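Side-chain contacts in Hit-like protein involved in cell-cycle regulation (Bartonella henselae, PDB 3LB5), which probably binds nucleotides, as other histidine triad (HINT-like) proteins do, and may take part in cell-cycle regulation: residues A33-N38 / D50-M55; V67-G72 / T81-P86; K89-I94 / F126-R131; P41-Y46 / E152-I157. One frame throughout, in Å; residues are numbered along the deposited sequence.

Overall arrangement
One antiparallel sheet underlies all four contacts, an example of a sheet covered by helices. In interaction 1, helix 31-36 lies against one face of strand 51-55. Interactions 2 and 3 share helix 81-101, which covers the other face at strands 65-69 and 126-131, and both touch the second subunit. Interaction 4 brings helix 147-160 to strand 44-47, outermost in this chain's sheet. Along the chain, interactions 1, 2 and 3 follow in order; interaction 4 spans 2 and 3 and alternates with 1. Neighbouring centres are 11 to 15 Å apart; those of 2 and 4 about 20 Å. The sheet thus separates helix 31-36, packed on Phe54 beside the bound ligand, from helix 81-101 at the second subunit.

Interaction 1 of 4, residues A33-N38 / D50-M55; sequences AKLIRN and DVIAFM
Ile36 and Ile52 mark the nearest backbone approach, their CA atoms 8.0 Å apart, where the end of helix 31-36 passes over strand 51-55. Leu35 carries most of the contact through its two methyl branches. With CG anti to the backbone N (chi1 -178°), the fork is directed at the sheet. Its CD1 sits almost squarely over one face of the Phe54 ring, 3.6 Å from the centroid and 11° off the normal, a CH-pi contact centred on the ring. The other branch slides past Ile52, bringing Leu35 CD2 to 3.8 Å from Ile52 CD1. That same Ile52 methyl also meets the flank of Ile36, at 4.0 Å from its CG1, so one methyl of the strand meets two consecutive helix residues. Just beyond, a Schellman motif with Asn38 as its C-prime residue ends the helix. Phe54 is held further by Phe32, whose ring meets it edge-to-face, and its side chain comes within about 4 Å of a bound ligand of unknown identity. Side chains alternate along the strand: Ile52 and Phe54 face helix 31-36, while Val51 and Ala53 pack on helix 81-101, and strands 44-47 and 65-69 flank 51-55 in the sheet.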
loop_
_atom_site.group_PDB
_atom_site.type_symbol
_atom_site.label_atom_id
_atom_site.label_comp_id
_atom_site.label_asym_id
_atom_site.label_seq_id
_atom_site.Cartn_x
_atom_site.Cartn_y
_atom_site.Cartn_z
ATOM N N ALA B 33 9.344 -7.515 -15.133
ATOM C CA ALA B 33 9.273 -8.864 -15.732
ATOM C C ALA B 33 10.669 -9.335 -16.202
ATOM O O ALA B 33 11.032 -10.510 -16.066
ATOM C CB ALA B 33 8.328 -8.858 -16.908
ATOM N N LYS B 34 11.430 -8.406 -16.770
ATOM C CA LYS B 34 12.811 -8.696 -17.217
ATOM C C LYS B 34 13.719 -9.030 -16.027
ATOM O O LYS B 34 14.507 -9.950 -16.115
ATOM C CB LYS B 34 13.387 -7.539 -18.046
ATOM C CG LYS B 34 12.766 -7.397 -19.411
ATOM C CD LYS B 34 13.568 -6.394 -20.280
ATOM C CE LYS B 34 13.755 -6.884 -21.694
ATOM N NZ LYS B 34 14.650 -8.087 -21.776
ATOM N N LEU B 35 13.586 -8.299 -14.916
ATOM C CA LEU B 35 14.307 -8.595 -13.658
ATOM C C LEU B 35 13.989 -10.022 -13.167
ATOM O O LEU B 35 14.895 -10.807 -12.860
ATOM C CB LEU B 35 13.889 -7.561 -12.579
ATOM C CG LEU B 35 14.485 -7.547 -11.155
ATOM C CD1 LEU B 35 14.274 -6.159 -10.509
ATOM C CD2 LEU B 35 13.889 -8.640 -10.263
ATOM N N ILE B 36 12.697 -10.344 -13.107
ATOM C CA ILE B 36 12.234 -11.675 -12.665
ATOM C C ILE B 36 12.861 -12.785 -13.501
ATOM O O ILE B 36 13.289 -13.792 -12.946
ATOM C CB ILE B 36 10.702 -11.778 -12.698
ATOM C CG1 ILE B 36 10.104 -10.812 -11.656
ATOM C CG2 ILE B 36 10.219 -13.269 -12.510
ATOM C CD1 ILE B 36 8.633 -10.432 -11.920
ATOM N N ARG B 37 12.908 -12.606 -14.821
ATOM C CA ARG B 37 13.542 -13.578 -15.726
ATOM C C ARG B 37 15.066 -13.508 -15.794
ATOM O O ARG B 37 15.678 -14.197 -16.623
ATOM C CB ARG B 37 12.982 -13.450 -17.146
ATOM C CG ARG B 37 11.498 -13.783 -17.305
ATOM C CD ARG B 37 11.124 -13.917 -18.783
ATOM N NE ARG B 37 11.474 -12.697 -19.511
ATOM C CZ ARG B 37 10.666 -11.657 -19.681
ATOM N NH1 ARG B 37 9.417 -11.691 -19.195
ATOM N NH2 ARG B 37 11.117 -10.581 -20.334
ATOM N N ASN B 38 15.687 -12.678 -14.954
ATOM C CA ASN B 38 17.146 -12.611 -14.877
ATOM C C ASN B 38 17.796 -12.011 -16.118
ATOM O O ASN B 38 18.933 -12.373 -16.494
ATOM C CB ASN B 38 17.708 -14.008 -14.562
ATOM C CG ASN B 38 17.228 -14.513 -13.223
ATOM O OD1 ASN B 38 17.506 -13.892 -12.196
ATOM N ND2 ASN B 38 16.489 -15.628 -13.219
ATOM N N ASP B 50 7.628 -16.748 -4.209
ATOM C CA ASP B 50 6.555 -15.912 -4.730
ATOM C C ASP B 50 6.928 -14.442 -4.932
ATOM O O ASP B 50 6.230 -13.726 -5.636
ATOM C CB ASP B 50 5.334 -16.015 -3.823
ATOM C CG ASP B 50 4.751 -17.423 -3.793
ATOM O OD1 ASP B 50 4.601 -18.015 -4.858
ATOM O OD2 ASP B 50 4.468 -17.960 -2.707
ATOM N N VAL B 51 7.996 -13.975 -4.298
ATOM C CA VAL B 51 8.277 -12.534 -4.372
ATOM C C VAL B 51 9.748 -12.227 -4.419
ATOM O O VAL B 51 10.582 -13.042 -4.016
ATOM C CB VAL B 51 7.688 -11.738 -3.154
ATOM C CG1 VAL B 51 6.237 -12.097 -2.870
ATOM C CG2 VAL B 51 8.522 -11.947 -1.912
ATOM N N ILE B 52 10.056 -11.014 -4.858
ATOM C CA ILE B 52 11.394 -10.503 -4.816
ATOM C C ILE B 52 11.307 -9.125 -4.224
ATOM O O ILE B 52 10.436 -8.358 -4.598
ATOM C CB ILE B 52 12.024 -10.383 -6.213
ATOM C CG1 ILE B 52 11.989 -11.720 -6.962
ATOM C CG2 ILE B 52 13.471 -9.931 -6.077
ATOM C CD1 ILE B 52 12.340 -11.564 -8.449
ATOM N N ALA B 53 12.210 -8.836 -3.292
ATOM C CA ALA B 53 12.359 -7.493 -2.742
ATOM C C ALA B 53 13.727 -6.988 -3.113
ATOM O O ALA B 53 14.723 -7.697 -2.947
ATOM C CB ALA B 53 12.166 -7.489 -1.202
ATOM N N PHE B 54 13.787 -5.751 -3.598
ATOM C CA PHE B 54 15.003 -5.254 -4.207
ATOM C C PHE B 54 15.048 -3.726 -4.083
ATOM O O PHE B 54 14.030 -3.078 -3.858
ATOM C CB PHE B 54 15.117 -5.723 -5.678
ATOM C CG PHE B 54 13.990 -5.236 -6.567
ATOM C CD1 PHE B 54 14.147 -4.077 -7.344
ATOM C CD2 PHE B 54 12.781 -5.940 -6.644
ATOM C CE1 PHE B 54 13.109 -3.612 -8.190
ATOM C CE2 PHE B 54 11.726 -5.477 -7.486
ATOM C CZ PHE B 54 11.899 -4.303 -8.261
ATOM N N MET B 55 16.248 -3.185 -4.167
ATOM C CA MET B 55 16.461 -1.763 -3.977
ATOM C C MET B 55 15.921 -0.966 -5.154
ATOM O O MET B 55 16.159 -1.318 -6.320
ATOM C CB MET B 55 17.957 -1.478 -3.777
ATOM C CG MET B 55 18.618 -2.283 -2.636
ATOM S SD MET B 55 17.668 -2.259 -1.103
ATOM C CE MET B 55 17.827 -0.506 -0.711
#

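Interaction 2 of 4, residues V67-G72 / T81-P86; sequences VIPKKG and TETLFP
Pro69 and Thr83 face each other where strand 65-69 of the histidine triad fold passes the first turns of helix 81-101, their CA atoms 7.0 Å apart. The apolar part is a single close approach: the Pro69 ring offers its CB to the Thr83 methyl, with CB and CG2 3.5 Å apart. Pro69 also packs on Val87, one turn further along the helix.

A looser packing contact lies nearer the solvent. Lys71 runs extended as far as CE and lies roughly perpendicular to the Thr83 side chain, placing its CD 3.8 Å from Thr83 OG1. Only at the last torsion does the lysine bend (chi4 -68°), and its NZ forms a salt bridge with Asp80, so the ammonium is engaged there while the hydroxyl meets the lysine's methylene chain.

Hydrogen bonds join both segments to their surroundings. Pro69 O accepts one from His123 NE2, tying the strand end to the first histidine of the triad sequence, while Thr81 OG1 is bonded to Gln92 OE1 of the second subunit. An aromatic contact adds to this: Phe85 meets Phe85 of the second subunit with the ring planes at about 50°, marking this helix as part of the dimer interface. The two branches of Thr83 divide the work: CG2, anti to the backbone N, takes Pro69, and OG1, beside that N, takes Lys71.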
loop_
_atom_site.group_PDB
_atom_site.type_symbol
_atom_site.label_atom_id
_atom_site.label_comp_id
_atom_site.label_asym_id
_atom_site.label_seq_id
_atom_site.Cartn_x
_atom_site.Cartn_y
_atom_site.Cartn_z
ATOM N N VAL B 67 8.819 -4.221 -3.446
ATOM C CA VAL B 67 8.440 -5.648 -3.321
ATOM C C VAL B 67 7.531 -5.994 -4.500
ATOM O O VAL B 67 6.542 -5.282 -4.748
ATOM C CB VAL B 67 7.683 -5.919 -2.018
ATOM C CG1 VAL B 67 7.043 -7.335 -2.019
ATOM C CG2 VAL B 67 8.631 -5.787 -0.808
ATOM N N ILE B 68 7.895 -7.048 -5.243
ATOM C CA ILE B 68 7.077 -7.488 -6.396
ATOM C C ILE B 68 6.704 -8.963 -6.297
ATOM O O ILE B 68 7.501 -9.770 -5.794
ATOM C CB ILE B 68 7.784 -7.259 -7.795
ATOM C CG1 ILE B 68 9.074 -8.086 -7.934
ATOM C CG2 ILE B 68 8.013 -5.769 -8.102
ATOM C CD1 ILE B 68 9.717 -7.944 -9.372
ATOM N N PRO B 69 5.523 -9.336 -6.842
ATOM C CA PRO B 69 5.268 -10.753 -7.073
ATOM C C PRO B 69 6.135 -11.272 -8.245
ATOM O O PRO B 69 6.479 -10.528 -9.159
ATOM C CB PRO B 69 3.787 -10.773 -7.448
ATOM C CG PRO B 69 3.592 -9.427 -8.156
ATOM C CD PRO B 69 4.469 -8.475 -7.428
ATOM N N LYS B 70 6.463 -12.552 -8.227
ATOM C CA LYS B 70 7.140 -13.157 -9.357
ATOM C C LYS B 70 6.076 -13.463 -10.420
ATOM O O LYS B 70 6.383 -13.539 -11.626
ATOM C CB LYS B 70 7.846 -14.434 -8.906
ATOM C CG LYS B 70 9.128 -14.176 -8.123
ATOM C CD LYS B 70 9.797 -15.495 -7.760
ATOM C CE LYS B 70 11.227 -15.257 -7.258
ATOM N NZ LYS B 70 11.900 -16.494 -6.773
ATOM N N LYS B 71 4.836 -13.665 -9.973
ATOM C CA LYS B 71 3.751 -13.865 -10.919
ATOM C C LYS B 71 3.270 -12.522 -11.458
ATOM O O LYS B 71 2.931 -11.634 -10.682
ATOM C CB LYS B 71 2.605 -14.684 -10.323
ATOM C CG LYS B 71 1.444 -14.962 -11.321
ATOM C CD LYS B 71 0.344 -15.819 -10.674
ATOM C CE LYS B 71 -0.618 -16.357 -11.715
ATOM N NZ LYS B 71 -1.432 -15.247 -12.334
ATOM N N GLY B 72 3.242 -12.404 -12.788
ATOM C CA GLY B 72 2.939 -11.149 -13.468
ATOM C C GLY B 72 1.498 -10.651 -13.358
ATOM O O GLY B 72 0.549 -11.406 -13.543
ATOM N N THR B 81 -5.977 -12.799 -6.460
ATOM C CA THR B 81 -6.065 -12.539 -5.016
ATOM C C THR B 81 -5.061 -13.401 -4.216
ATOM O O THR B 81 -4.452 -12.914 -3.255
ATOM C CB THR B 81 -7.508 -12.733 -4.488
ATOM O OG1 THR B 81 -8.420 -12.024 -5.337
ATOM C CG2 THR B 81 -7.649 -12.218 -3.027
ATOM N N GLU B 82 -4.854 -14.655 -4.617
ATOM C CA GLU B 82 -3.896 -15.528 -3.899
ATOM C C GLU B 82 -2.469 -14.972 -3.901
ATOM O O GLU B 82 -1.704 -15.169 -2.944
ATOM C CB GLU B 82 -3.886 -16.956 -4.454
ATOM C CG GLU B 82 -5.124 -17.786 -4.086
ATOM C CD GLU B 82 -5.185 -18.188 -2.612
ATOM O OE1 GLU B 82 -4.156 -18.625 -2.046
ATOM O OE2 GLU B 82 -6.276 -18.087 -2.018
ATOM N N THR B 83 -2.115 -14.272 -4.971
ATOM C CA THR B 83 -0.781 -13.675 -5.095
ATOM C C THR B 83 -0.542 -12.611 -4.032
ATOM O O THR B 83 0.555 -12.485 -3.486
ATOM C CB THR B 83 -0.587 -13.073 -6.507
ATOM O OG1 THR B 83 -0.603 -14.132 -7.457
ATOM C CG2 THR B 83 0.735 -12.296 -6.636
ATOM N N LEU B 84 -1.600 -11.880 -3.716
ATOM C CA LEU B 84 -1.510 -10.797 -2.729
ATOM C C LEU B 84 -1.078 -11.236 -1.320
ATOM O O LEU B 84 -0.540 -10.434 -0.576
ATOM C CB LEU B 84 -2.819 -9.997 -2.704
ATOM C CG LEU B 84 -3.188 -9.390 -4.068
ATOM C CD1 LEU B 84 -4.498 -8.597 -3.942
ATOM C CD2 LEU B 84 -2.084 -8.502 -4.692
ATOM N N PHE B 85 -1.311 -12.496 -0.957
ATOM C CA PHE B 85 -0.983 -12.957 0.382
ATOM C C PHE B 85 0.523 -12.991 0.625
ATOM O O PHE B 85 1.011 -12.291 1.517
ATOM C CB PHE B 85 -1.706 -14.286 0.705
ATOM C CG PHE B 85 -3.200 -14.210 0.515
ATOM C CD1 PHE B 85 -3.888 -13.011 0.735
ATOM C CD2 PHE B 85 -3.922 -15.331 0.097
ATOM C CE1 PHE B 85 -5.262 -12.928 0.541
ATOM C CE2 PHE B 85 -5.303 -15.257 -0.092
ATOM C CZ PHE B 85 -5.971 -14.058 0.134
ATOM N N PRO B 86 1.281 -13.754 -0.190
ATOM C CA PRO B 86 2.732 -13.683 -0.005
ATOM C C PRO B 86 3.311 -12.297 -0.259
ATOM O O PRO B 86 4.334 -11.961 0.325
ATOM C CB PRO B 86 3.279 -14.707 -1.014
ATOM C CG PRO B 86 2.212 -14.889 -1.992
ATOM C CD PRO B 86 0.931 -14.787 -1.184
#

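Interaction 3 of 4, residues K89-I94 / F126-R131; sequences KAVQKI and FHIIPR
Val91 and Phe126 cross almost perpendicularly, and so do Ile94 and Ile128, although the backbones that carry them run nearly parallel, the axes of 89-94 and 126-131 being inclined by 13°, with a closest approach of 9.4 Å. Val91 uses both methyls. Its CG2, beside the backbone N, rests obliquely against the near end of the aromatic side chain, 3.7 Å from Phe126 CG. The methyl is 4.2 Å from the ring centroid and 30° from its normal, an off-centre CH-pi contact. Val91 CG1 lies more loosely on Ile128, 4.3 Å from its CG1. One turn on, Ile94 CG2 points into the side of Ile128 and lies about 4.0 Å from each of its CB, CG1, CG2 and CD1 atoms, as a methyl lodged in the crook of a branched chain. Ile128 has its tip turned to an intermediate setting (chi2 91°), which keeps CD1 within that contact. Val67 of the adjoining strand packs against Val91, Ile94 and Ile128. Along strand 126-131 the side chains alternate: Phe126 and Ile128 enter this apolar layer, while His127 points away and bonds to His64. This is the pattern of the His-φ-His-φ-His-φ-φ motif of the histidine triad family, beginning here at His123.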
loop_
_atom_site.group_PDB
_atom_site.type_symbol
_atom_site.label_atom_id
_atom_site.label_comp_id
_atom_site.label_asym_id
_atom_site.label_seq_id
_atom_site.Cartn_x
_atom_site.Cartn_y
_atom_site.Cartn_z
ATOM N N LYS B 89 2.632 -10.216 3.054
ATOM C CA LYS B 89 3.513 -10.762 4.087
ATOM C C LYS B 89 4.936 -10.215 3.951
ATOM O O LYS B 89 5.569 -9.821 4.943
ATOM C CB LYS B 89 3.497 -12.291 4.060
ATOM C CG LYS B 89 4.659 -12.962 4.792
ATOM C CD LYS B 89 4.352 -14.420 5.165
ATOM C CE LYS B 89 4.345 -15.318 3.934
ATOM N NZ LYS B 89 4.183 -16.761 4.331
ATOM N N ALA B 90 5.437 -10.203 2.716
ATOM C CA ALA B 90 6.784 -9.732 2.439
ATOM C C ALA B 90 6.858 -8.202 2.598
ATOM O O ALA B 90 7.853 -7.666 3.084
ATOM C CB ALA B 90 7.192 -10.173 1.028
ATOM N N VAL B 91 5.802 -7.493 2.199
ATOM C CA VAL B 91 5.722 -6.037 2.462
ATOM C C VAL B 91 5.843 -5.743 3.986
ATOM O O VAL B 91 6.519 -4.793 4.382
ATOM C CB VAL B 91 4.408 -5.440 1.919
ATOM C CG1 VAL B 91 4.191 -3.978 2.370
ATOM C CG2 VAL B 91 4.364 -5.528 0.385
ATOM N N GLN B 92 5.177 -6.534 4.820
ATOM C CA GLN B 92 5.282 -6.342 6.268
ATOM C C GLN B 92 6.690 -6.672 6.754
ATOM O O GLN B 92 7.282 -5.929 7.539
ATOM C CB GLN B 92 4.251 -7.172 7.026
ATOM C CG GLN B 92 4.474 -7.131 8.529
ATOM C CD GLN B 92 3.588 -8.082 9.282
ATOM O OE1 GLN B 92 3.553 -9.295 9.004
ATOM N NE2 GLN B 92 2.866 -7.546 10.261
ATOM N N LYS B 93 7.230 -7.787 6.273
ATOM C CA LYS B 93 8.574 -8.221 6.663
ATOM C C LYS B 93 9.612 -7.165 6.277
ATOM O O LYS B 93 10.498 -6.858 7.063
ATOM C CB LYS B 93 8.901 -9.566 6.019
ATOM C CG LYS B 93 10.121 -10.286 6.594
ATOM C CD LYS B 93 10.399 -11.555 5.754
ATOM C CE LYS B 93 11.553 -12.372 6.313
ATOM N NZ LYS B 93 11.323 -12.893 7.695
ATOM N N ILE B 94 9.491 -6.621 5.067
ATOM C CA ILE B 94 10.407 -5.574 4.585
ATOM C C ILE B 94 10.224 -4.242 5.313
ATOM O O ILE B 94 11.207 -3.559 5.572
ATOM C CB ILE B 94 10.323 -5.383 3.026
ATOM C CG1 ILE B 94 10.879 -6.612 2.298
ATOM C CG2 ILE B 94 11.023 -4.109 2.536
ATOM C CD1 ILE B 94 12.288 -7.037 2.636
ATOM N N PHE B 126 4.953 -2.823 -4.592
ATOM C CA PHE B 126 4.786 -1.964 -3.406
ATOM C C PHE B 126 6.091 -1.225 -3.104
ATOM O O PHE B 126 7.179 -1.810 -3.151
ATOM C CB PHE B 126 4.372 -2.788 -2.181
ATOM C CG PHE B 126 2.939 -3.250 -2.212
ATOM C CD1 PHE B 126 2.009 -2.693 -1.348
ATOM C CD2 PHE B 126 2.529 -4.269 -3.080
ATOM C CE1 PHE B 126 0.672 -3.117 -1.374
ATOM C CE2 PHE B 126 1.192 -4.713 -3.106
ATOM C CZ PHE B 126 0.265 -4.127 -2.244
ATOM N N HIS B 127 5.976 0.076 -2.854
ATOM C CA HIS B 127 7.077 0.883 -2.334
ATOM C C HIS B 127 7.145 0.788 -0.811
ATOM O O HIS B 127 6.122 0.981 -0.113
ATOM C CB HIS B 127 6.868 2.367 -2.691
ATOM C CG HIS B 127 6.886 2.644 -4.147
ATOM N ND1 HIS B 127 8.060 2.877 -4.838
ATOM C CD2 HIS B 127 5.882 2.772 -5.047
ATOM C CE1 HIS B 127 7.779 3.114 -6.110
ATOM N NE2 HIS B 127 6.465 3.062 -6.262
ATOM N N ILE B 128 8.344 0.517 -0.288
ATOM C CA ILE B 128 8.581 0.584 1.163
ATOM C C ILE B 128 9.634 1.665 1.447
ATOM O O ILE B 128 10.821 1.508 1.127
ATOM C CB ILE B 128 8.993 -0.767 1.793
ATOM C CG1 ILE B 128 7.879 -1.815 1.650
ATOM C CG2 ILE B 128 9.208 -0.603 3.296
ATOM C CD1 ILE B 128 7.957 -2.653 0.443
ATOM N N ILE B 129 9.170 2.779 2.009
ATOM C CA ILE B 129 9.999 3.975 2.143
ATOM C C ILE B 129 10.196 4.372 3.605
ATOM O O ILE B 129 9.231 4.726 4.300
ATOM C CB ILE B 129 9.426 5.178 1.327
ATOM C CG1 ILE B 129 9.034 4.747 -0.098
ATOM C CG2 ILE B 129 10.410 6.378 1.345
ATOM C CD1 ILE B 129 8.313 5.823 -0.893
ATOM N N PRO B 130 11.456 4.349 4.074
ATOM C CA PRO B 130 11.706 4.880 5.405
ATOM C C PRO B 130 11.552 6.404 5.500
ATOM O O PRO B 130 11.928 7.158 4.578
ATOM C CB PRO B 130 13.154 4.461 5.691
ATOM C CG PRO B 130 13.794 4.317 4.362
ATOM C CD PRO B 130 12.706 4.036 3.346
ATOM N N ARG B 131 10.974 6.846 6.612
ATOM C CA ARG B 131 10.751 8.267 6.852
ATOM C C ARG B 131 11.537 8.687 8.071
ATOM O O ARG B 131 11.774 7.884 8.969
ATOM C CB ARG B 131 9.265 8.547 7.089
ATOM C CG ARG B 131 8.370 8.076 5.934
ATOM C CD ARG B 131 8.776 8.768 4.650
ATOM N NE ARG B 131 8.545 10.204 4.757
ATOM C CZ ARG B 131 7.399 10.789 4.417
ATOM N NH1 ARG B 131 6.387 10.053 3.937
ATOM N NH2 ARG B 131 7.268 12.099 4.535
#

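Interaction 4 of 4, residues P41-Y46 / E152-I157; sequences PSVRVY and ENAKKI
Val45 and Ala154 bring their CA atoms to 5.6 Å, a close approach that the small alanine makes possible between the sheet and helix 147-160. Val45 can be followed outward from its CB, which already touches the helix: Ile157 CG2 lies 3.9 Å from it. Its CG1, anti to the carbonyl carbon (chi1 -62°), reaches the helix surface one turn earlier, 3.6 Å from Ala154 CB and nearly as close to Ala154 CA. The remaining tip, CG2, lies between the backbone N and the carbonyl carbon and keeps to Ile157, whose CG2 is 4.1 Å away. It also touches Ile94 CD1 of helix 81-101, so this one valine is wedged between two helices.

Ala154 CB receives a second methyl from Val43, two residues back, whose CG1 is likewise 3.6 Å from it. Between these two valines Arg44 turns the other way. Its NE donates to Ser42 OG over 3.1 Å at an N-H...O angle of 163°, with the hydroxyl close to the guanidinium plane, and its NH1 pairs with Glu47. The hydrogen bond and the salt bridge to Glu47 would together limit the swing of the guanidinium group on the side of the strand turned from the helix.

A classic beta bulge, in which Val45 and Tyr46 both face Ala53, marks the corner of strand 44-47, outermost in this chain's sheet. Here strand 51-55 adjoins it, helix 147-160 packs on Val43 and Val45, and helix 81-101 packs on Val45 and Tyr46 through Ile94 and Lys93.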
loop_
_atom_site.group_PDB
_atom_site.type_symbol
_atom_site.label_atom_id
_atom_site.label_comp_id
_atom_site.label_asym_id
_atom_site.label_seq_id
_atom_site.Cartn_x
_atom_site.Cartn_y
_atom_site.Cartn_z
ATOM N N PRO B 41 20.109 -6.869 -14.078
ATOM C CA PRO B 41 20.497 -7.083 -12.683
ATOM C C PRO B 41 19.594 -6.322 -11.715
ATOM O O PRO B 41 18.867 -5.396 -12.122
ATOM C CB PRO B 41 21.924 -6.530 -12.613
ATOM C CG PRO B 41 21.984 -5.488 -13.706
ATOM C CD PRO B 41 20.984 -5.887 -14.752
ATOM N N SER B 42 19.618 -6.769 -10.457
ATOM C CA SER B 42 18.950 -6.089 -9.361
ATOM C C SER B 42 19.789 -6.245 -8.089
ATOM O O SER B 42 20.721 -7.070 -8.026
ATOM C CB SER B 42 17.513 -6.585 -9.164
ATOM O OG SER B 42 17.408 -8.008 -9.241
ATOM N N VAL B 43 19.480 -5.429 -7.090
ATOM C CA VAL B 43 20.125 -5.555 -5.806
ATOM C C VAL B 43 19.025 -6.080 -4.904
ATOM O O VAL B 43 18.196 -5.318 -4.400
ATOM C CB VAL B 43 20.701 -4.199 -5.302
ATOM C CG1 VAL B 43 21.401 -4.395 -3.961
ATOM C CG2 VAL B 43 21.666 -3.628 -6.324
ATOM N N ARG B 44 18.997 -7.397 -4.756
ATOM C CA ARG B 44 17.915 -8.062 -4.056
ATOM C C ARG B 44 18.228 -8.148 -2.563
ATOM O O ARG B 44 19.356 -8.440 -2.182
ATOM C CB ARG B 44 17.723 -9.469 -4.626
ATOM C CG ARG B 44 17.443 -9.479 -6.131
ATOM C CD ARG B 44 17.040 -10.863 -6.646
ATOM N NE ARG B 44 16.833 -10.787 -8.092
ATOM C CZ ARG B 44 16.235 -11.713 -8.831
ATOM N NH1 ARG B 44 15.771 -12.837 -8.284
ATOM N NH2 ARG B 44 16.110 -11.519 -10.131
ATOM N N VAL B 45 17.226 -7.882 -1.733
ATOM C CA VAL B 45 17.375 -7.999 -0.288
ATOM C C VAL B 45 16.690 -9.258 0.269
ATOM O O VAL B 45 17.087 -9.769 1.304
ATOM C CB VAL B 45 16.904 -6.722 0.465
ATOM C CG1 VAL B 45 17.741 -5.514 0.049
ATOM C CG2 VAL B 45 15.437 -6.418 0.227
ATOM N N TYR B 46 15.678 -9.756 -0.425
ATOM C CA TYR B 46 14.897 -10.896 0.052
ATOM C C TYR B 46 14.186 -11.515 -1.144
ATOM O O TYR B 46 13.849 -10.823 -2.111
ATOM C CB TYR B 46 13.881 -10.458 1.143
ATOM C CG TYR B 46 12.851 -11.515 1.539
ATOM C CD1 TYR B 46 13.186 -12.549 2.404
ATOM C CD2 TYR B 46 11.543 -11.465 1.051
ATOM C CE1 TYR B 46 12.255 -13.527 2.767
ATOM C CE2 TYR B 46 10.598 -12.448 1.401
ATOM C CZ TYR B 46 10.969 -13.474 2.263
ATOM O OH TYR B 46 10.057 -14.450 2.632
ATOM N N GLU B 152 25.433 -1.546 -0.194
ATOM C CA GLU B 152 25.690 -1.230 1.206
ATOM C C GLU B 152 24.364 -1.078 1.968
ATOM O O GLU B 152 24.238 -1.531 3.103
ATOM C CB GLU B 152 26.587 0.007 1.309
ATOM C CG GLU B 152 26.223 1.011 2.386
ATOM C CD GLU B 152 26.694 2.417 2.038
ATOM O OE1 GLU B 152 25.968 3.377 2.374
ATOM O OE2 GLU B 152 27.770 2.560 1.408
ATOM N N ASN B 153 23.372 -0.477 1.317
ATOM C CA ASN B 153 22.039 -0.339 1.907
ATOM C C ASN B 153 21.299 -1.671 1.987
ATOM O O ASN B 153 20.613 -1.952 2.985
ATOM C CB ASN B 153 21.227 0.736 1.171
ATOM C CG ASN B 153 21.770 2.139 1.410
ATOM O OD1 ASN B 153 22.480 2.367 2.376
ATOM N ND2 ASN B 153 21.425 3.077 0.546
ATOM N N ALA B 154 21.467 -2.495 0.954
ATOM C CA ALA B 154 20.890 -3.845 0.928
ATOM C C ALA B 154 21.395 -4.719 2.080
ATOM O O ALA B 154 20.621 -5.431 2.716
ATOM C CB ALA B 154 21.172 -4.529 -0.416
ATOM N N LYS B 155 22.699 -4.652 2.340
ATOM C CA LYS B 155 23.332 -5.455 3.395
ATOM C C LYS B 155 22.720 -5.177 4.774
ATOM O O LYS B 155 22.427 -6.111 5.519
ATOM C CB LYS B 155 24.857 -5.245 3.390
ATOM N N LYS B 156 22.487 -3.898 5.071
ATOM C CA LYS B 156 21.816 -3.449 6.298
ATOM C C LYS B 156 20.417 -4.043 6.444
ATOM O O LYS B 156 20.016 -4.504 7.521
ATOM C CB LYS B 156 21.682 -1.923 6.286
ATOM C CG LYS B 156 22.957 -1.140 6.513
ATOM C CD LYS B 156 22.714 0.301 6.084
ATOM C CE LYS B 156 23.373 1.301 6.987
ATOM N NZ LYS B 156 22.786 2.671 6.771
ATOM N N ILE B 157 19.667 -3.997 5.348
ATOM C CA ILE B 157 18.334 -4.558 5.300
ATOM C C ILE B 157 18.409 -6.086 5.471
ATOM O O ILE B 157 17.658 -6.660 6.268
ATOM C CB ILE B 157 17.617 -4.141 3.987
ATOM C CG1 ILE B 157 17.433 -2.608 3.963
ATOM C CG2 ILE B 157 16.277 -4.837 3.863
ATOM C CD1 ILE B 157 17.015 -2.027 2.608
#